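Long-range contacts in cytolethal distending toxin subunit A (Haemophilus ducreyi, PDB 1SR4), which probably forms with CdtC the lectin-like heterodimer that delivers CdtB, the genotoxic subunit of cytolethal distending toxin, to host cells: residues M64-A69 with D190-L195; C162-P167 with T175-V180. One frame throughout, in Å; residues are numbered along the deposited sequence.

Overall arrangement
The chain meets contact 1 first, where strand 62-65 runs into the turn before strand 69-73. Its partner is strand 189-196. The segments are 121 residues apart at their closest ends, so this pairing joins an early strand of the beta-trefoil fold to a late one. Contact 2 is local. It closes the hairpin of strands 162-165 and 176-179 over a short loop, and the whole hairpin falls within the long loop of contact 1. The two centres lie about 10 Å apart, on the same side of the chain's centre. Tyr165 of contact 2 links them, since its OH probably donates to Thr192 O and accepts from Gln66 N. Pro167 also packs on Asp190.

Contact 1: residues M64-A69 with D190-L195; sequences MGQNGA and DQTWYL
Gln66 CG lies beside the backbone N (chi1 -63°), and a bend at chi2 swings the amide toward residues 190-195. Tyr194 CG also lies beside its own backbone N, which sends the ring back across Met64-Gln66. Tyr194 OH then donates to Gln66 OE1 at 2.7 Å, in the carbonyl plane and on a lone pair. The amide stands nearly upright to the ring. At its other end Gln66 NE2 donates to Asp190 OD2 at 2.8 Å, on the syn lone pair. Asp190 has CG anti to the backbone N, and its OD1 closes an Asx turn by accepting from Thr192 N at 2.8 Å. Thr192 OG1 donates to the same OD1 at 2.7 Å.

Next to this polar cluster the backbones pair antiparallel. Met64 N bonds to Tyr194 O at 3.0 Å, almost straight, and Tyr194 N returns a bond to Met64 O at 2.7 Å. Met64 CG is anti to the backbone N, and SD meets the edge of the Tyr194 ring at CD2, 3.9 Å away, a Met-aromatic contact. Trp193 CE3 comes to 3.5 Å from Gly65 N, where the type I turn Gly65-Gly68 begins.

The pairing joins strand 62-65 to strand 189-196 in the beta-trefoil fold. Gly151 O of the CdtC chain accepts a second bond from Gln66 NE2, and Arg23 of the CdtC chain bonds to Gln66 O. Tyr194 OH on OE1 and the two acceptors on NE2 set which way the buried amide is turned. Asp190 OD1 takes two donors, Thr192 N and OG1, and OD2 one, consistent with an ionised carboxylate.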
loop_
_atom_site.group_PDB
_atom_site.type_symbol
_atom_site.label_atom_id
_atom_site.label_comp_id
_atom_site.label_asym_id
_atom_site.label_seq_id
_atom_site.Cartn_x
_atom_site.Cartn_y
_atom_site.Cartn_z
ATOM N N MET A 64 -14.710 4.364 -3.186
ATOM C CA MET A 64 -15.501 5.302 -2.396
ATOM C C MET A 64 -15.303 6.749 -2.814
ATOM O O MET A 64 -14.170 7.212 -2.927
ATOM C CB MET A 64 -15.123 5.150 -0.907
ATOM C CG MET A 64 -15.872 6.114 0.027
ATOM S SD MET A 64 -15.226 6.174 1.740
ATOM C CE MET A 64 -15.596 4.536 2.390
ATOM N N GLY A 65 -16.402 7.466 -3.036
ATOM C CA GLY A 65 -16.297 8.865 -3.406
ATOM C C GLY A 65 -16.041 9.687 -2.156
ATOM O O GLY A 65 -16.106 9.171 -1.032
ATOM N N GLN A 66 -15.772 10.975 -2.335
ATOM C CA GLN A 66 -15.455 11.834 -1.197
ATOM C C GLN A 66 -16.622 12.035 -0.239
ATOM O O GLN A 66 -16.440 12.507 0.895
ATOM C CB GLN A 66 -14.948 13.176 -1.703
ATOM C CG GLN A 66 -13.660 13.044 -2.502
ATOM C CD GLN A 66 -12.726 14.176 -2.202
ATOM O OE1 GLN A 66 -11.965 14.121 -1.237
ATOM N NE2 GLN A 66 -12.793 15.229 -3.010
ATOM N N ASN A 67 -17.810 11.650 -0.697
ATOM C CA ASN A 67 -19.036 11.778 0.085
ATOM C C ASN A 67 -19.392 10.428 0.723
ATOM O O ASN A 67 -20.462 10.274 1.324
ATOM C CB ASN A 67 -20.179 12.259 -0.823
ATOM C CG ASN A 67 -20.498 11.267 -1.929
ATOM O OD1 ASN A 67 -19.768 10.290 -2.137
ATOM N ND2 ASN A 67 -21.583 11.526 -2.662
ATOM N N GLY A 68 -18.474 9.466 0.594
ATOM C CA GLY A 68 -18.665 8.141 1.177
ATOM C C GLY A 68 -19.458 7.166 0.317
ATOM O O GLY A 68 -19.600 5.987 0.676
ATOM N N ALA A 69 -19.978 7.645 -0.812
ATOM C CA ALA A 69 -20.776 6.804 -1.694
ATOM C C ALA A 69 -19.866 5.802 -2.386
ATOM O O ALA A 69 -18.771 6.151 -2.834
ATOM C CB ALA A 69 -21.528 7.672 -2.721
ATOM N N ASP A 190 -17.167 15.902 -8.888
ATOM C CA ASP A 190 -15.897 15.507 -8.276
ATOM C C ASP A 190 -15.402 14.280 -9.035
ATOM O O ASP A 190 -16.212 13.492 -9.543
ATOM C CB ASP A 190 -16.145 15.159 -6.812
ATOM C CG ASP A 190 -14.874 15.131 -5.966
ATOM O OD1 ASP A 190 -13.798 14.682 -6.419
ATOM O OD2 ASP A 190 -14.972 15.532 -4.796
ATOM N N GLN A 191 -14.086 14.127 -9.146
ATOM C CA GLN A 191 -13.549 12.976 -9.853
ATOM C C GLN A 191 -12.572 12.201 -8.983
ATOM O O GLN A 191 -11.849 11.335 -9.485
ATOM C CB GLN A 191 -12.853 13.402 -11.157
ATOM C CG GLN A 191 -13.768 14.087 -12.166
ATOM C CD GLN A 191 -13.056 14.414 -13.471
ATOM O OE1 GLN A 191 -11.881 14.797 -13.469
ATOM N NE2 GLN A 191 -13.768 14.278 -14.594
ATOM N N THR A 192 -12.533 12.492 -7.682
ATOM C CA THR A 192 -11.600 11.750 -6.832
ATOM C C THR A 192 -12.304 10.627 -6.084
ATOM O O THR A 192 -13.405 10.794 -5.549
ATOM C CB THR A 192 -10.847 12.668 -5.815
ATOM O OG1 THR A 192 -11.770 13.504 -5.136
ATOM C CG2 THR A 192 -9.856 13.569 -6.532
ATOM N N TRP A 193 -11.634 9.478 -6.064
ATOM C CA TRP A 193 -12.117 8.261 -5.426
ATOM C C TRP A 193 -11.069 7.702 -4.487
ATOM O O TRP A 193 -9.876 7.944 -4.687
ATOM C CB TRP A 193 -12.385 7.201 -6.493
ATOM C CG TRP A 193 -13.510 7.539 -7.425
ATOM C CD1 TRP A 193 -13.450 8.285 -8.581
ATOM C CD2 TRP A 193 -14.874 7.149 -7.262
ATOM N NE1 TRP A 193 -14.713 8.374 -9.144
ATOM C CE2 TRP A 193 -15.600 7.687 -8.349
ATOM C CE3 TRP A 193 -15.555 6.394 -6.295
ATOM C CZ2 TRP A 193 -16.984 7.491 -8.497
ATOM C CZ3 TRP A 193 -16.931 6.199 -6.445
ATOM C CH2 TRP A 193 -17.624 6.748 -7.538
ATOM N N TYR A 194 -11.503 6.961 -3.467
ATOM C CA TYR A 194 -10.543 6.324 -2.563
ATOM C C TYR A 194 -10.610 4.813 -2.761
ATOM O O TYR A 194 -11.691 4.244 -2.989
ATOM C CB TYR A 194 -10.848 6.614 -1.085
ATOM C CG TYR A 194 -11.267 8.039 -0.766
ATOM C CD1 TYR A 194 -10.492 9.136 -1.163
ATOM C CD2 TYR A 194 -12.434 8.290 -0.033
ATOM C CE1 TYR A 194 -10.880 10.466 -0.819
ATOM C CE2 TYR A 194 -12.827 9.598 0.302
ATOM C CZ TYR A 194 -12.048 10.673 -0.090
ATOM O OH TYR A 194 -12.447 11.950 0.260
ATOM N N LEU A 195 -9.452 4.165 -2.676
ATOM C CA LEU A 195 -9.370 2.714 -2.780
ATOM C C LEU A 195 -9.613 2.333 -1.321
ATOM O O LEU A 195 -8.745 2.535 -0.472
ATOM C CB LEU A 195 -7.965 2.323 -3.272
ATOM C CG LEU A 195 -7.710 2.914 -4.681
ATOM C CD1 LEU A 195 -6.271 2.761 -5.116
ATOM C CD2 LEU A 195 -8.643 2.230 -5.656
#

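Contact 2: residues C162-P167 with T175-V180; sequences CVTYNP and TVTLSV
Backbone bonds set the register. Cys162 pairs with Ser179 and Thr164 with Thr177, both as antiparallel hydrogen-bonded pairs. The straightest bond runs from Thr164 N to Thr177 O, 2.7 Å, although the donor sits above the carbonyl plane. Thr177 N answers to Thr164 O at 2.8 Å.

Hydroxyl bonds line the face that carries Thr164, Thr177 and Ser179. Thr164 OG1 lies beside its backbone N (chi1 -50°). Ser179 OG takes the crowded position between N and carbonyl carbon (chi1 60°) and donates to Thr164 OG1 at 2.7 Å. Thr164 OG1 in turn donates to Cys162 O at 3.0 Å, from above the carbonyl plane, so that oxygen holds two donors. Arg189 bonds to Ser179 OG and Gln191 to Thr164 OG1.

The segments form a beta hairpin of the ricin-type beta-trefoil, and the disulfide Cys162-Cys181 ties its first strand to the residues just after its second.

Apolar contacts fill the other face. Val163 splits its branches: CG1 touches Val176 CG1 at 3.6 Å, while CG2 meets Leu178 CD2 at 3.9 Å. The Tyr165 ring meets that of Trp193 with planes about 55° apart, and its OH bonds to Thr192 O.

Beyond the strand pairing, Asn166 OD1 accepts from Thr175 N at 2.7 Å, in the carbonyl plane. A water accepts from Asn166 ND2, and its O lies 2.9 Å from Thr175 OG1.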
loop_
_atom_site.group_PDB
_atom_site.type_symbol
_atom_site.label_atom_id
_atom_site.label_comp_id
_atom_site.label_asym_id
_atom_site.label_seq_id
_atom_site.Cartn_x
_atom_site.Cartn_y
_atom_site.Cartn_z
ATOM N N CYS A 162 -12.914 10.519 -17.516
ATOM C CA CYS A 162 -12.864 10.112 -16.121
ATOM C C CYS A 162 -14.214 9.943 -15.438
ATOM O O CYS A 162 -15.185 10.633 -15.756
ATOM C CB CYS A 162 -11.986 11.108 -15.353
ATOM S SG CYS A 162 -10.229 10.865 -15.774
ATOM N N VAL A 163 -14.256 9.008 -14.493
ATOM C CA VAL A 163 -15.466 8.704 -13.732
ATOM C C VAL A 163 -15.761 9.894 -12.818
ATOM O O VAL A 163 -14.977 10.238 -11.931
ATOM C CB VAL A 163 -15.268 7.414 -12.925
ATOM C CG1 VAL A 163 -16.543 7.058 -12.160
ATOM C CG2 VAL A 163 -14.865 6.289 -13.884
ATOM N N THR A 164 -16.916 10.507 -13.049
ATOM C CA THR A 164 -17.355 11.714 -12.353
ATOM C C THR A 164 -18.637 11.483 -11.563
ATOM O O THR A 164 -19.477 10.675 -11.961
ATOM C CB THR A 164 -17.617 12.811 -13.420
ATOM O OG1 THR A 164 -16.477 12.894 -14.282
ATOM C CG2 THR A 164 -17.901 14.171 -12.782
ATOM N N TYR A 165 -18.805 12.206 -10.455
ATOM C CA TYR A 165 -20.014 12.058 -9.648
ATOM C C TYR A 165 -20.292 13.343 -8.882
ATOM O O TYR A 165 -19.413 14.187 -8.745
ATOM C CB TYR A 165 -19.858 10.901 -8.648
ATOM C CG TYR A 165 -18.757 11.137 -7.640
ATOM C CD1 TYR A 165 -19.036 11.677 -6.376
ATOM C CD2 TYR A 165 -17.433 10.850 -7.965
ATOM C CE1 TYR A 165 -18.009 11.924 -5.457
ATOM C CE2 TYR A 165 -16.398 11.089 -7.066
ATOM C CZ TYR A 165 -16.684 11.627 -5.818
ATOM O OH TYR A 165 -15.638 11.894 -4.957
ATOM N N ASN A 166 -21.517 13.479 -8.384
ATOM C CA ASN A 166 -21.882 14.650 -7.603
ATOM C C ASN A 166 -21.829 14.295 -6.119
ATOM O O ASN A 166 -22.621 13.495 -5.648
ATOM C CB ASN A 166 -23.304 15.104 -7.956
ATOM C CG ASN A 166 -24.324 13.967 -7.869
ATOM O OD1 ASN A 166 -24.152 12.901 -8.484
ATOM N ND2 ASN A 166 -25.398 14.193 -7.113
ATOM N N PRO A 167 -20.880 14.875 -5.377
ATOM C CA PRO A 167 -20.748 14.614 -3.943
ATOM C C PRO A 167 -22.072 14.959 -3.248
ATOM O O PRO A 167 -22.598 14.166 -2.465
ATOM C CB PRO A 167 -19.633 15.568 -3.524
ATOM C CG PRO A 167 -18.737 15.575 -4.718
ATOM C CD PRO A 167 -19.734 15.657 -5.883
ATOM N N THR A 175 -24.856 10.347 -8.934
ATOM C CA THR A 175 -25.008 9.891 -10.315
ATOM C C THR A 175 -23.597 9.782 -10.858
ATOM O O THR A 175 -22.795 10.700 -10.697
ATOM C CB THR A 175 -25.819 10.923 -11.124
ATOM O OG1 THR A 175 -27.071 11.135 -10.456
ATOM C CG2 THR A 175 -26.083 10.438 -12.556
ATOM N N VAL A 176 -23.295 8.661 -11.498
ATOM C CA VAL A 176 -21.953 8.408 -12.019
ATOM C C VAL A 176 -21.880 8.581 -13.536
ATOM O O VAL A 176 -22.600 7.927 -14.280
ATOM C CB VAL A 176 -21.509 6.983 -11.636
ATOM C CG1 VAL A 176 -20.088 6.723 -12.111
ATOM C CG2 VAL A 176 -21.613 6.802 -10.102
ATOM N N THR A 177 -20.991 9.453 -13.989
ATOM C CA THR A 177 -20.869 9.715 -15.413
ATOM C C THR A 177 -19.411 9.700 -15.823
ATOM O O THR A 177 -18.525 9.487 -14.991
ATOM C CB THR A 177 -21.439 11.113 -15.759
ATOM O OG1 THR A 177 -20.742 12.109 -14.997
ATOM C CG2 THR A 177 -22.930 11.208 -15.410
ATOM N N LEU A 178 -19.174 9.927 -17.112
ATOM C CA LEU A 178 -17.826 10.012 -17.650
ATOM C C LEU A 178 -17.701 11.402 -18.274
ATOM O O LEU A 178 -18.585 11.832 -19.017
ATOM C CB LEU A 178 -17.607 8.952 -18.725
ATOM C CG LEU A 178 -17.492 7.517 -18.223
ATOM C CD1 LEU A 178 -17.365 6.560 -19.401
ATOM C CD2 LEU A 178 -16.262 7.422 -17.312
ATOM N N SER A 179 -16.636 12.125 -17.950
ATOM C CA SER A 179 -16.441 13.449 -18.539
ATOM C C SER A 179 -14.957 13.788 -18.613
ATOM O O SER A 179 -14.108 13.009 -18.168
ATOM C CB SER A 179 -17.211 14.529 -17.754
ATOM O OG SER A 179 -16.768 14.596 -16.413
ATOM N N VAL A 180 -14.635 14.950 -19.170
ATOM C CA VAL A 180 -13.243 15.334 -19.324
ATOM C C VAL A 180 -12.496 15.244 -17.993
ATOM O O VAL A 180 -13.001 15.665 -16.948
ATOM C CB VAL A 180 -13.125 16.768 -19.934
ATOM C CG1 VAL A 180 -13.760 17.791 -19.003
ATOM C CG2 VAL A 180 -11.676 17.106 -20.198
HETATM O O HOH W 1 -27.424 11.934 -7.733
#